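Local coordinates for anthrone oxidase-like protein (PDB 5F9P) that cleaves a carbon-carbon bond as an oxygenase, probably a monooxygenase, in the oxidative ring-B opening of atypical angucycline biosynthesis, at residues A[39-43]-A[68-72]; A[137-142]-A[207-211]; A[18-24]-A[50-56]. All blocks are in the same frame, centred on the assembly; numbering follows the deposited sequence.

Interaction 1: residues A[39-43]-A[68-72]; sequences TYEGW and DLEKR
Residues 39-43 link helix 21-37 to strand 43-51, while 68-72 is one helical stretch of helix 66-74. The link reverses through a type II beta turn from Tyr40 to Trp43, closed by Trp43 N to Tyr40 O at 3.1 Å. Glu41 (-57/132) and Gly42 (87/-15) occupy its central positions, and an ideal CB on Gly42 would lie 2.2 Å from Asp68 CG. The register is set by CA-CA distances of 6.8 Å for Tyr40-Arg72 and 5.3 Å for Gly42-Asp68; 293 Å² is buried in all.

Tyr40 (chi1 m, chi2 -79°) and Arg72 (chi1 to chi3 all t) bury the most surface. Arg72 CD lies 3.8 Å from the Tyr40 ring centroid, 14° off the normal, which makes a CH-pi contact over the face. Tyr40 OH comes within 2.7 Å of Arg72 NH1, but the angle is too poor for a hydrogen bond. Both side chains also touch Ile34 of helix 21-37.

Asp68 (chi1 m) packs against the Glu41-Gly42 corner of the turn: its CB is 3.3 Å from Glu41 O, and its OD2 is 3.6 Å from Gly42 CA. Its carboxylate is salt-bridged to Arg64. A water donates to Glu41 O (2.5 Å) and to Asp68 O (2.8 Å), joining turn and helix, and Glu41 OE1 forms a long salt bridge of 3.9 Å with Lys71 NZ.

Here the helix-strand connection of the first beta-alpha-beta unit meets helix 66-74, which follows the third strand (56-63) of the N-terminal ferredoxin-like half.

Interaction 2: residues A[137-142]-A[207-211]; sequences EALDAL and RVRAV
Arg207 lays its guanidinium over the backbone of Ala141, NH1 standing 3.7 Å from Ala141 CA, in a contact that pairs the helices on the outer face of the C-terminal ferredoxin-like half of the barrel. Segments 137-142 and 207-211 are both helical and run nearly antiparallel, with axes 8.8 Å apart at closest approach and a signed crossing angle of -157°. CA-CA distances of 5.0 Å for Ala138-Val208 and 6.3 Å for Ala141-Arg207 fix the register.

Small residues permit this closeness. Ala141 CB meets Val208 CG2 at 3.9 Å, and Ala138 CB meets Val211 CG2 at 4.0 Å. Val208 (chi1 t) also places CG2 3.9 Å from Leu142 CG, and both these side chains reach Phe128 of strand 122-130 in the sheet beneath.

Along the outer rim, Arg207 (m, t, p for chi1 to chi3) presents its edge to two acids in a salt-bridge network. Glu137 (chi1 t, chi2 p) receives NE at OE2, 2.8 Å, and NH2 at OE1, 3.2 Å. Asp140 (chi1 t) takes the same NH2 at OD2, 2.7 Å, with an N-H...O angle of 176°, while a water joins Asp140 OD2 (2.5 Å) to Arg207 NH1 (3.2 Å).

Interaction 3: residues A[18-24]-A[50-56]; sequences TDTPEKQ and SGVDSHG
Segment 18-24 leaves strand 10-17 in extended form at Thr18 (-149/176) and enters helix 21-37 at Pro21; segment 50-56 ends strand 43-51 and turns back, closed by Gly51 N to Gly56 O at 2.9 Å. Thr18 and Gly56 lie CA to CA at 5.1 Å, and Thr18 N makes a weak hydrogen bond to His55 O, 3.4 Å. Gly56 (159/180) has angles that would jam a CB against the preceding carbonyl.

Thr20 is the N-cap, its OG1 accepting from Lys23 N at 3.1 Å. One helical turn in, Gln24 (chi1 and chi2 t) spans the hairpin mouth: OE1 accepts from Gly56 N (3.0 Å), and NE2 donates to Gly51 O (3.1 Å) and weakly to Ser50 OG (2.8 Å).

Pro21 CD lies over one face of the His55 ring (chi1 m), 4.0 Å from its centroid and 29° off the normal, a CH-pi contact; a water links His55 ND1 (2.5 Å) and Gln24 OE1 (2.7 Å).

This is a first strand-to-helix junction of a ferredoxin-like fold, with a capped helix start fastened to the neighbouring beta hairpin.

Overall arrangement
The chain forms a closed antiparallel eight-stranded barrel whose two halves each have the ferredoxin-like strand order, consistent with the dimeric alpha/beta-barrel superfamily. Interactions 1 and 3 share the N-terminal half: they sit at opposite ends of helix 21-37 and strand 43-51, their segments alternate along the chain, and their centres are 28 Å apart (nearest atoms about 16 Å). Interaction 2 belongs to the C-terminal half, with its centre 33 Å from interaction 1 and 29 Å from interaction 3. None touches another. A bound glycerol, probably from the crystallisation liquor, lies about 4 Å from the Leu142 side chain of interaction 2; it may mark a pocket, but does not by itself locate the active site.

Interaction 1: residues A[39-43]-A[68-72]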
loop_
_atom_site.group_PDB
_atom_site.type_symbol
_atom_site.label_atom_id
_atom_site.label_comp_id
_atom_site.label_asym_id
_atom_site.label_seq_id
_atom_site.Cartn_x
_atom_site.Cartn_y
_atom_site.Cartn_z
ATOM N N THR A 39 19.763 -4.131 4.510
ATOM C CA THR A 39 20.912 -3.358 4.024
ATOM C C THR A 39 21.099 -3.496 2.495
ATOM O O THR A 39 22.150 -3.160 1.958
ATOM C CB THR A 39 22.228 -3.785 4.735
ATOM O OG1 THR A 39 22.492 -5.167 4.472
ATOM C CG2 THR A 39 22.114 -3.604 6.237
ATOM N N TYR A 40 20.080 -3.986 1.800
ATOM C CA TYR A 40 20.160 -4.175 0.353
ATOM C C TYR A 40 20.553 -2.908 -0.367
ATOM O O TYR A 40 20.032 -1.825 -0.078
ATOM C CB TYR A 40 18.810 -4.617 -0.220
ATOM C CG TYR A 40 18.136 -5.698 0.572
ATOM C CD1 TYR A 40 18.535 -7.028 0.456
ATOM C CD2 TYR A 40 17.097 -5.396 1.435
ATOM C CE1 TYR A 40 17.920 -8.016 1.179
ATOM C CE2 TYR A 40 16.468 -6.378 2.156
ATOM C CZ TYR A 40 16.883 -7.685 2.030
ATOM O OH TYR A 40 16.253 -8.656 2.768
ATOM N N GLU A 41 21.450 -3.043 -1.337
ATOM C CA GLU A 41 21.766 -1.917 -2.199
ATOM C C GLU A 41 20.472 -1.430 -2.852
ATOM O O GLU A 41 19.691 -2.235 -3.369
ATOM C CB GLU A 41 22.792 -2.320 -3.267
ATOM C CG GLU A 41 23.266 -1.153 -4.140
ATOM C CD GLU A 41 24.315 -1.570 -5.173
ATOM O OE1 GLU A 41 24.443 -2.785 -5.456
ATOM O OE2 GLU A 41 25.014 -0.673 -5.701
ATOM N N GLY A 42 20.237 -0.120 -2.807
ATOM C CA GLY A 42 19.066 0.462 -3.435
ATOM C C GLY A 42 17.814 0.494 -2.568
ATOM O O GLY A 42 16.853 1.195 -2.893
ATOM N N TRP A 43 17.803 -0.267 -1.480
ATOM C CA TRP A 43 16.645 -0.268 -0.581
ATOM C C TRP A 43 16.558 1.065 0.153
ATOM O O TRP A 43 17.523 1.503 0.778
ATOM C CB TRP A 43 16.724 -1.422 0.427
ATOM C CG TRP A 43 15.639 -1.342 1.479
ATOM C CD1 TRP A 43 14.319 -1.628 1.315
ATOM C CD2 TRP A 43 15.795 -0.915 2.836
ATOM N NE1 TRP A 43 13.643 -1.430 2.500
ATOM C CE2 TRP A 43 14.527 -0.989 3.447
ATOM C CE3 TRP A 43 16.889 -0.497 3.600
ATOM C CZ2 TRP A 43 14.317 -0.643 4.785
ATOM C CZ3 TRP A 43 16.680 -0.160 4.933
ATOM C CH2 TRP A 43 15.408 -0.232 5.507
ATOM N N ASP A 68 17.802 -3.178 -8.426
ATOM C CA ASP A 68 18.112 -3.390 -7.015
ATOM C C ASP A 68 17.155 -4.392 -6.373
ATOM O O ASP A 68 17.576 -5.281 -5.641
ATOM C CB ASP A 68 18.065 -2.065 -6.254
ATOM C CG ASP A 68 19.064 -1.056 -6.785
ATOM O OD1 ASP A 68 20.230 -1.436 -7.011
ATOM O OD2 ASP A 68 18.682 0.112 -6.982
ATOM N N LEU A 69 15.864 -4.238 -6.641
ATOM C CA LEU A 69 14.864 -5.171 -6.115
ATOM C C LEU A 69 15.126 -6.620 -6.524
ATOM O O LEU A 69 14.983 -7.543 -5.716
ATOM C CB LEU A 69 13.472 -4.780 -6.593
ATOM C CG LEU A 69 12.366 -5.766 -6.212
ATOM C CD1 LEU A 69 12.186 -5.767 -4.704
ATOM C CD2 LEU A 69 11.048 -5.438 -6.941
ATOM N N GLU A 70 15.473 -6.825 -7.788
ATOM C CA GLU A 70 15.694 -8.172 -8.300
ATOM C C GLU A 70 16.872 -8.849 -7.605
ATOM O O GLU A 70 16.858 -10.059 -7.375
ATOM C CB GLU A 70 15.898 -8.146 -9.822
ATOM C CG GLU A 70 14.623 -7.822 -10.595
ATOM C CD GLU A 70 13.491 -8.796 -10.296
ATOM O OE1 GLU A 70 13.787 -9.914 -9.818
ATOM O OE2 GLU A 70 12.307 -8.443 -10.530
ATOM N N LYS A 71 17.891 -8.062 -7.280
ATOM C CA LYS A 71 19.042 -8.563 -6.530
ATOM C C LYS A 71 18.576 -9.123 -5.199
ATOM O O LYS A 71 19.050 -10.166 -4.752
ATOM C CB LYS A 71 20.059 -7.438 -6.302
ATOM C CG LYS A 71 21.497 -7.891 -6.088
ATOM C CD LYS A 71 22.460 -6.756 -6.447
ATOM C CE LYS A 71 22.277 -6.321 -7.908
ATOM N NZ LYS A 71 22.802 -4.953 -8.204
ATOM N N ARG A 72 17.634 -8.439 -4.560
ATOM C CA ARG A 72 17.070 -8.971 -3.330
ATOM C C ARG A 72 16.309 -10.283 -3.562
ATOM O O ARG A 72 16.443 -11.242 -2.790
ATOM C CB ARG A 72 16.150 -7.951 -2.668
ATOM C CG ARG A 72 15.188 -8.606 -1.696
ATOM C CD ARG A 72 14.494 -7.567 -0.880
ATOM N NE ARG A 72 13.383 -8.118 -0.125
ATOM C CZ ARG A 72 13.484 -9.139 0.709
ATOM N NH1 ARG A 72 14.655 -9.746 0.872
ATOM N NH2 ARG A 72 12.409 -9.559 1.367
HETATM O O HOH W 1 19.729 -4.594 -4.054
#

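Interaction 2: residues A[137-142]-A[207-211]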
loop_
_atom_site.group_PDB
_atom_site.type_symbol
_atom_site.label_atom_id
_atom_site.label_comp_id
_atom_site.label_asym_id
_atom_site.label_seq_id
_atom_site.Cartn_x
_atom_site.Cartn_y
_atom_site.Cartn_z
ATOM N N GLU A 137 -7.911 5.163 -17.679
ATOM C CA GLU A 137 -9.184 5.681 -17.222
ATOM C C GLU A 137 -9.290 5.543 -15.694
ATOM O O GLU A 137 -9.649 6.490 -14.989
ATOM C CB GLU A 137 -10.312 4.917 -17.924
ATOM C CG GLU A 137 -11.700 5.161 -17.360
ATOM C CD GLU A 137 -12.250 6.529 -17.716
ATOM O OE1 GLU A 137 -11.501 7.339 -18.315
ATOM O OE2 GLU A 137 -13.435 6.781 -17.408
ATOM N N ALA A 138 -8.980 4.355 -15.190
ATOM C CA ALA A 138 -8.994 4.098 -13.752
ATOM C C ALA A 138 -8.088 5.070 -12.995
ATOM O O ALA A 138 -8.463 5.599 -11.956
ATOM C CB ALA A 138 -8.566 2.657 -13.470
ATOM N N LEU A 139 -6.883 5.276 -13.515
ATOM C CA LEU A 139 -5.911 6.147 -12.874
ATOM C C LEU A 139 -6.409 7.585 -12.836
ATOM O O LEU A 139 -6.281 8.280 -11.829
ATOM C CB LEU A 139 -4.580 6.080 -13.624
ATOM C CG LEU A 139 -3.798 4.773 -13.507
ATOM C CD1 LEU A 139 -2.610 4.776 -14.471
ATOM C CD2 LEU A 139 -3.317 4.603 -12.068
ATOM N N ASP A 140 -6.960 8.043 -13.955
ATOM C CA ASP A 140 -7.504 9.390 -14.009
ATOM C C ASP A 140 -8.668 9.560 -13.045
ATOM O O ASP A 140 -8.748 10.561 -12.336
ATOM C CB ASP A 140 -7.944 9.751 -15.421
ATOM C CG ASP A 140 -8.257 11.218 -15.553
ATOM O OD1 ASP A 140 -7.296 12.024 -15.546
ATOM O OD2 ASP A 140 -9.454 11.566 -15.645
ATOM N N ALA A 141 -9.564 8.577 -13.012
ATOM C CA ALA A 141 -10.727 8.638 -12.129
ATOM C C ALA A 141 -10.343 8.671 -10.657
ATOM O O ALA A 141 -10.931 9.438 -9.880
ATOM C CB ALA A 141 -11.687 7.462 -12.392
ATOM N N LEU A 142 -9.382 7.828 -10.275
ATOM C CA LEU A 142 -8.990 7.690 -8.860
ATOM C C LEU A 142 -8.212 8.893 -8.373
ATOM O O LEU A 142 -8.355 9.298 -7.226
ATOM C CB LEU A 142 -8.147 6.424 -8.636
ATOM C CG LEU A 142 -8.885 5.093 -8.640
ATOM C CD1 LEU A 142 -7.895 3.949 -8.727
ATOM C CD2 LEU A 142 -9.750 4.986 -7.379
ATOM N N ARG A 207 -16.643 5.432 -13.073
ATOM C CA ARG A 207 -15.599 5.235 -14.071
ATOM C C ARG A 207 -14.717 4.034 -13.721
ATOM O O ARG A 207 -14.423 3.204 -14.571
ATOM C CB ARG A 207 -14.769 6.507 -14.215
ATOM C CG ARG A 207 -15.507 7.624 -14.967
ATOM C CD ARG A 207 -14.769 8.954 -14.853
ATOM N NE ARG A 207 -13.524 8.956 -15.613
ATOM C CZ ARG A 207 -12.533 9.821 -15.414
ATOM N NH1 ARG A 207 -12.641 10.748 -14.469
ATOM N NH2 ARG A 207 -11.440 9.753 -16.157
ATOM N N VAL A 208 -14.305 3.932 -12.461
ATOM C CA VAL A 208 -13.537 2.767 -12.029
ATOM C C VAL A 208 -14.358 1.488 -12.184
ATOM O O VAL A 208 -13.884 0.496 -12.743
ATOM C CB VAL A 208 -13.071 2.906 -10.571
ATOM C CG1 VAL A 208 -12.304 1.654 -10.133
ATOM C CG2 VAL A 208 -12.204 4.134 -10.432
ATOM N N ARG A 209 -15.600 1.525 -11.709
ATOM C CA ARG A 209 -16.487 0.361 -11.799
ATOM C C ARG A 209 -16.577 -0.184 -13.230
ATOM O O ARG A 209 -16.626 -1.403 -13.448
ATOM C CB ARG A 209 -17.881 0.727 -11.268
ATOM C CG ARG A 209 -18.962 -0.346 -11.488
ATOM C CD ARG A 209 -20.287 0.141 -10.910
ATOM N NE ARG A 209 -21.430 -0.713 -11.225
ATOM C CZ ARG A 209 -22.428 -0.944 -10.376
ATOM N NH1 ARG A 209 -22.404 -0.398 -9.164
ATOM N NH2 ARG A 209 -23.449 -1.719 -10.729
ATOM N N ALA A 210 -16.578 0.712 -14.208
ATOM C CA ALA A 210 -16.695 0.298 -15.608
ATOM C C ALA A 210 -15.516 -0.542 -16.095
ATOM O O ALA A 210 -15.661 -1.340 -17.020
ATOM C CB ALA A 210 -16.896 1.518 -16.521
ATOM N N VAL A 211 -14.346 -0.364 -15.485
ATOM C CA VAL A 211 -13.147 -1.017 -15.995
ATOM C C VAL A 211 -12.495 -1.999 -15.026
ATOM O O VAL A 211 -11.430 -2.525 -15.319
ATOM C CB VAL A 211 -12.078 0.012 -16.475
ATOM C CG1 VAL A 211 -12.637 0.914 -17.579
ATOM C CG2 VAL A 211 -11.580 0.841 -15.312
HETATM O O HOH W 2 -10.665 13.222 -14.167
#

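Interaction 3: residues A[18-24]-A[50-56]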
loop_
_atom_site.group_PDB
_atom_site.type_symbol
_atom_site.label_atom_id
_atom_site.label_comp_id
_atom_site.label_asym_id
_atom_site.label_seq_id
_atom_site.Cartn_x
_atom_site.Cartn_y
_atom_site.Cartn_z
ATOM N N THR A 18 -4.154 -13.445 5.623
ATOM C CA THR A 18 -4.094 -14.628 6.463
ATOM C C THR A 18 -5.439 -14.855 7.159
ATOM O O THR A 18 -6.346 -14.041 7.026
ATOM C CB THR A 18 -2.946 -14.529 7.485
ATOM O OG1 THR A 18 -2.728 -15.812 8.086
ATOM C CG2 THR A 18 -3.256 -13.490 8.551
ATOM N N ASP A 19 -5.572 -15.952 7.904
ATOM C CA ASP A 19 -6.889 -16.319 8.433
ATOM C C ASP A 19 -7.046 -16.344 9.960
ATOM O O ASP A 19 -8.128 -16.655 10.455
ATOM C CB ASP A 19 -7.371 -17.645 7.823
ATOM C CG ASP A 19 -6.434 -18.800 8.113
ATOM O OD1 ASP A 19 -5.419 -18.604 8.825
ATOM O OD2 ASP A 19 -6.724 -19.918 7.639
ATOM N N THR A 20 -5.988 -16.024 10.705
ATOM C CA THR A 20 -6.104 -15.888 12.156
ATOM C C THR A 20 -5.285 -14.705 12.632
ATOM O O THR A 20 -4.285 -14.342 12.007
ATOM C CB THR A 20 -5.626 -17.154 12.937
ATOM O OG1 THR A 20 -4.194 -17.218 12.942
ATOM C CG2 THR A 20 -6.189 -18.426 12.333
ATOM N N PRO A 21 -5.703 -14.101 13.752
ATOM C CA PRO A 21 -4.947 -12.978 14.309
ATOM C C PRO A 21 -3.579 -13.428 14.793
ATOM O O PRO A 21 -2.685 -12.596 14.861
ATOM C CB PRO A 21 -5.810 -12.511 15.488
ATOM C CG PRO A 21 -6.661 -13.694 15.841
ATOM C CD PRO A 21 -6.890 -14.445 14.560
ATOM N N GLU A 22 -3.417 -14.714 15.109
ATOM C CA GLU A 22 -2.118 -15.224 15.554
ATOM C C GLU A 22 -1.121 -15.226 14.400
ATOM O O GLU A 22 0.047 -14.870 14.571
ATOM C CB GLU A 22 -2.237 -16.643 16.131
ATOM C CG GLU A 22 -2.942 -16.715 17.486
ATOM C CD GLU A 22 -4.460 -16.704 17.365
ATOM O OE1 GLU A 22 -4.983 -16.775 16.225
ATOM O OE2 GLU A 22 -5.130 -16.631 18.419
ATOM N N LYS A 23 -1.585 -15.639 13.223
ATOM C CA LYS A 23 -0.737 -15.624 12.049
ATOM C C LYS A 23 -0.432 -14.192 11.612
ATOM O O LYS A 23 0.635 -13.926 11.065
ATOM C CB LYS A 23 -1.360 -16.423 10.905
ATOM C CG LYS A 23 -1.410 -17.933 11.155
ATOM C CD LYS A 23 -2.091 -18.634 9.987
ATOM C CE LYS A 23 -2.400 -20.087 10.277
ATOM N NZ LYS A 23 -3.242 -20.622 9.173
ATOM N N GLN A 24 -1.357 -13.269 11.863
ATOM C CA GLN A 24 -1.077 -11.867 11.578
ATOM C C GLN A 24 0.056 -11.344 12.456
ATOM O O GLN A 24 0.957 -10.664 11.975
ATOM C CB GLN A 24 -2.310 -10.979 11.741
ATOM C CG GLN A 24 -1.990 -9.503 11.483
ATOM C CD GLN A 24 -3.222 -8.638 11.408
ATOM O OE1 GLN A 24 -4.225 -9.032 10.820
ATOM N NE2 GLN A 24 -3.155 -7.449 12.000
ATOM N N SER A 50 -0.405 -3.200 9.730
ATOM C CA SER A 50 -1.133 -4.287 10.379
ATOM C C SER A 50 -2.629 -4.196 10.060
ATOM O O SER A 50 -3.234 -3.154 10.274
ATOM C CB SER A 50 -0.936 -4.192 11.899
ATOM O OG SER A 50 -1.736 -5.147 12.554
ATOM N N GLY A 51 -3.219 -5.272 9.550
ATOM C CA GLY A 51 -4.597 -5.227 9.078
ATOM C C GLY A 51 -5.627 -5.009 10.179
ATOM O O GLY A 51 -5.479 -5.553 11.276
ATOM N N VAL A 52 -6.652 -4.204 9.890
ATOM C CA VAL A 52 -7.723 -3.890 10.857
ATOM C C VAL A 52 -9.063 -4.547 10.491
ATOM O O VAL A 52 -9.586 -5.363 11.253
ATOM C CB VAL A 52 -7.911 -2.348 11.056
ATOM C CG1 VAL A 52 -9.159 -2.048 11.870
ATOM C CG2 VAL A 52 -6.693 -1.732 11.729
ATOM N N ASP A 53 -9.614 -4.216 9.320
ATOM C CA ASP A 53 -10.864 -4.839 8.866
ATOM C C ASP A 53 -10.760 -6.366 8.835
ATOM O O ASP A 53 -11.627 -7.063 9.354
ATOM C CB ASP A 53 -11.297 -4.312 7.487
ATOM C CG ASP A 53 -12.060 -2.987 7.562
ATOM O OD1 ASP A 53 -12.133 -2.380 8.656
ATOM O OD2 ASP A 53 -12.584 -2.549 6.507
ATOM N N SER A 54 -9.713 -6.892 8.207
ATOM C CA SER A 54 -9.545 -8.346 8.103
ATOM C C SER A 54 -8.080 -8.692 8.285
ATOM O O SER A 54 -7.226 -7.812 8.178
ATOM C CB SER A 54 -10.046 -8.871 6.756
ATOM O OG SER A 54 -9.404 -8.199 5.695
ATOM N N HIS A 55 -7.793 -9.959 8.584
ATOM C CA HIS A 55 -6.423 -10.370 8.887
ATOM C C HIS A 55 -5.520 -10.273 7.673
ATOM O O HIS A 55 -5.866 -10.730 6.583
ATOM C CB HIS A 55 -6.385 -11.794 9.435
ATOM C CG HIS A 55 -7.333 -12.018 10.567
ATOM N ND1 HIS A 55 -7.297 -11.269 11.722
ATOM C CD2 HIS A 55 -8.347 -12.901 10.720
ATOM C CE1 HIS A 55 -8.250 -11.681 12.540
ATOM N NE2 HIS A 55 -8.905 -12.666 11.953
ATOM N N GLY A 56 -4.356 -9.673 7.874
ATOM C CA GLY A 56 -3.346 -9.616 6.842
ATOM C C GLY A 56 -2.418 -8.471 7.164
ATOM O O GLY A 56 -2.623 -7.787 8.157
HETATM O O HOH W 3 -6.497 -8.916 12.247
#